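Local coordinates for C. albicans actin interacting protein Aip5 (Candida albicans SC5314, PDB 6M4C) that interacts with actin and probably promotes its nucleation as part of the polarisome complex that enables filamentous growth, at residues 14-19 with 26-31. Sequence-based numbering, arbitrary orientation.
Sequences IFTSLA and LRSNNL
Thr16 faces Ser28 where strand 14-16 packs against helix 26-31. The two axes are almost exactly antiparallel, at 177°, and approach to 9.8 Å. The CA atoms of Thr16 and Ser28 lie 7.1 Å apart, the nearest such pair. A single hydrogen bond crosses the contact, from Thr16 OG1 to Ser28 OG at 3.1 Å. Thr16 OG1 stands anti to its own backbone nitrogen (chi1 -168°), which turns the hydroxyl to the helix. Ser28 OG also bonds to Val24 O, one turn earlier in the helix. Two bonds therefore hold this buried hydroxyl. The strand and helix belong to a beta-alpha-beta unit: strand 12-16, helix 22-36 and the parallel strand 43-46. This crossover is consistent with a thioredoxin-like fold, and the contact packs the helix on one face of the mixed sheet. Ile14, two residues before Thr16, points to the same face and meets Leu31. The two side chains lie alongside each other, pointing opposite ways. Ile14 CD1 lies 3.9 Å from Leu31 CG, and Ile14 CG2 lies 3.9 Å from Leu31 CD2. Both branches of the isoleucine thus touch the leucine. Phe15 points to the other face of the sheet and packs on Ala53, Ile56 and Trp57 of helix 51-60. At the subunit interface, Ser28 packs against Leu18 of the second subunit, and Asn29 ND2 bonds to Leu18 O of that subunit.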
loop_
_atom_site.group_PDB
_atom_site.type_symbol
_atom_site.label_atom_id
_atom_site.label_comp_id
_atom_site.label_asym_id
_atom_site.label_seq_id
_atom_site.Cartn_x
_atom_site.Cartn_y
_atom_site.Cartn_z
ATOM N N ILE A 14 -6.223 4.206 1.144
ATOM C CA ILE A 14 -6.619 3.600 2.397
ATOM C C ILE A 14 -5.451 3.694 3.376
ATOM O O ILE A 14 -4.394 3.097 3.160
ATOM C CB ILE A 14 -7.068 2.154 2.193
ATOM C CG1 ILE A 14 -8.315 2.111 1.313
ATOM C CG2 ILE A 14 -7.324 1.514 3.537
ATOM C CD1 ILE A 14 -9.036 0.795 1.329
ATOM N N PHE A 15 -5.664 4.471 4.449
ATOM C CA PHE A 15 -4.721 4.543 5.548
ATOM C C PHE A 15 -5.001 3.342 6.438
ATOM O O PHE A 15 -6.166 3.011 6.665
ATOM C CB PHE A 15 -4.838 5.889 6.265
ATOM C CG PHE A 15 -4.069 7.029 5.637
ATOM C CD1 PHE A 15 -3.867 7.103 4.264
ATOM C CD2 PHE A 15 -3.522 8.025 6.425
ATOM C CE1 PHE A 15 -3.176 8.166 3.693
ATOM C CE2 PHE A 15 -2.821 9.083 5.853
ATOM C CZ PHE A 15 -2.652 9.162 4.491
ATOM N N THR A 16 -3.934 2.660 6.869
ATOM C CA THR A 16 -4.101 1.453 7.666
ATOM C C THR A 16 -2.800 1.090 8.385
ATOM O O THR A 16 -1.788 1.794 8.265
ATOM C CB THR A 16 -4.615 0.284 6.820
ATOM O OG1 THR A 16 -4.997 -0.716 7.762
ATOM C CG2 THR A 16 -3.573 -0.281 5.877
ATOM N N SER A 17 -2.855 -0.017 9.141
ATOM C CA SER A 17 -1.663 -0.554 9.779
ATOM C C SER A 17 -1.635 -2.076 9.688
ATOM O O SER A 17 -2.491 -2.743 10.254
ATOM C CB SER A 17 -1.555 -0.090 11.205
ATOM O OG SER A 17 -0.368 -0.577 11.812
ATOM N N LEU A 18 -0.614 -2.606 9.007
ATOM C CA LEU A 18 -0.428 -4.041 8.875
ATOM C C LEU A 18 0.036 -4.623 10.203
ATOM O O LEU A 18 0.127 -5.835 10.352
ATOM C CB LEU A 18 0.615 -4.309 7.790
ATOM C CG LEU A 18 0.055 -4.429 6.381
ATOM C CD1 LEU A 18 -0.293 -3.060 5.837
ATOM C CD2 LEU A 18 1.059 -5.117 5.480
ATOM N N ALA A 19 0.320 -3.753 11.169
ATOM C CA ALA A 19 0.690 -4.217 12.490
ATOM C C ALA A 19 -0.462 -3.971 13.466
ATOM O O ALA A 19 -0.286 -4.033 14.681
ATOM C CB ALA A 19 1.954 -3.514 12.898
ATOM N N LEU A 26 -8.838 -6.903 8.568
ATOM C CA LEU A 26 -10.137 -7.384 8.125
ATOM C C LEU A 26 -10.976 -6.204 7.639
ATOM O O LEU A 26 -11.570 -6.270 6.569
ATOM C CB LEU A 26 -10.857 -8.117 9.257
ATOM C CG LEU A 26 -12.371 -8.233 9.063
ATOM C CD1 LEU A 26 -12.724 -9.141 7.895
ATOM C CD2 LEU A 26 -13.055 -8.703 10.336
ATOM N N ARG A 27 -11.007 -5.138 8.450
ATOM C CA ARG A 27 -11.719 -3.900 8.181
ATOM C C ARG A 27 -11.134 -3.254 6.929
ATOM O O ARG A 27 -11.832 -2.534 6.214
ATOM C CB ARG A 27 -11.656 -2.969 9.405
ATOM N N SER A 28 -9.853 -3.537 6.664
ATOM C CA SER A 28 -9.187 -2.987 5.498
ATOM C C SER A 28 -9.647 -3.712 4.237
ATOM O O SER A 28 -9.729 -3.108 3.173
ATOM C CB SER A 28 -7.703 -3.016 5.652
ATOM O OG SER A 28 -7.363 -2.447 6.903
ATOM N N ASN A 29 -9.968 -5.005 4.349
ATOM C CA ASN A 29 -10.453 -5.694 3.168
ATOM C C ASN A 29 -11.819 -5.155 2.768
ATOM O O ASN A 29 -12.027 -4.797 1.609
ATOM C CB ASN A 29 -10.405 -7.204 3.322
ATOM C CG ASN A 29 -8.977 -7.694 3.355
ATOM O OD1 ASN A 29 -8.137 -7.249 2.578
ATOM N ND2 ASN A 29 -8.693 -8.597 4.269
ATOM N N ASN A 30 -12.702 -5.059 3.768
ATOM C CA ASN A 30 -14.064 -4.567 3.655
ATOM C C ASN A 30 -14.086 -3.186 3.022
ATOM O O ASN A 30 -14.903 -2.904 2.146
ATOM C CB ASN A 30 -14.713 -4.482 5.029
ATOM C CG ASN A 30 -14.944 -5.850 5.626
ATOM O OD1 ASN A 30 -14.900 -6.856 4.918
ATOM N ND2 ASN A 30 -15.192 -5.897 6.924
ATOM N N LEU A 31 -13.172 -2.331 3.475
ATOM C CA LEU A 31 -13.070 -0.988 2.924
ATOM C C LEU A 31 -12.622 -1.015 1.455
ATOM O O LEU A 31 -13.085 -0.204 0.648
ATOM C CB LEU A 31 -12.134 -0.168 3.820
ATOM C CG LEU A 31 -12.161 1.344 3.626
ATOM C CD1 LEU A 31 -13.530 1.925 3.948
ATOM C CD2 LEU A 31 -11.113 1.984 4.517
#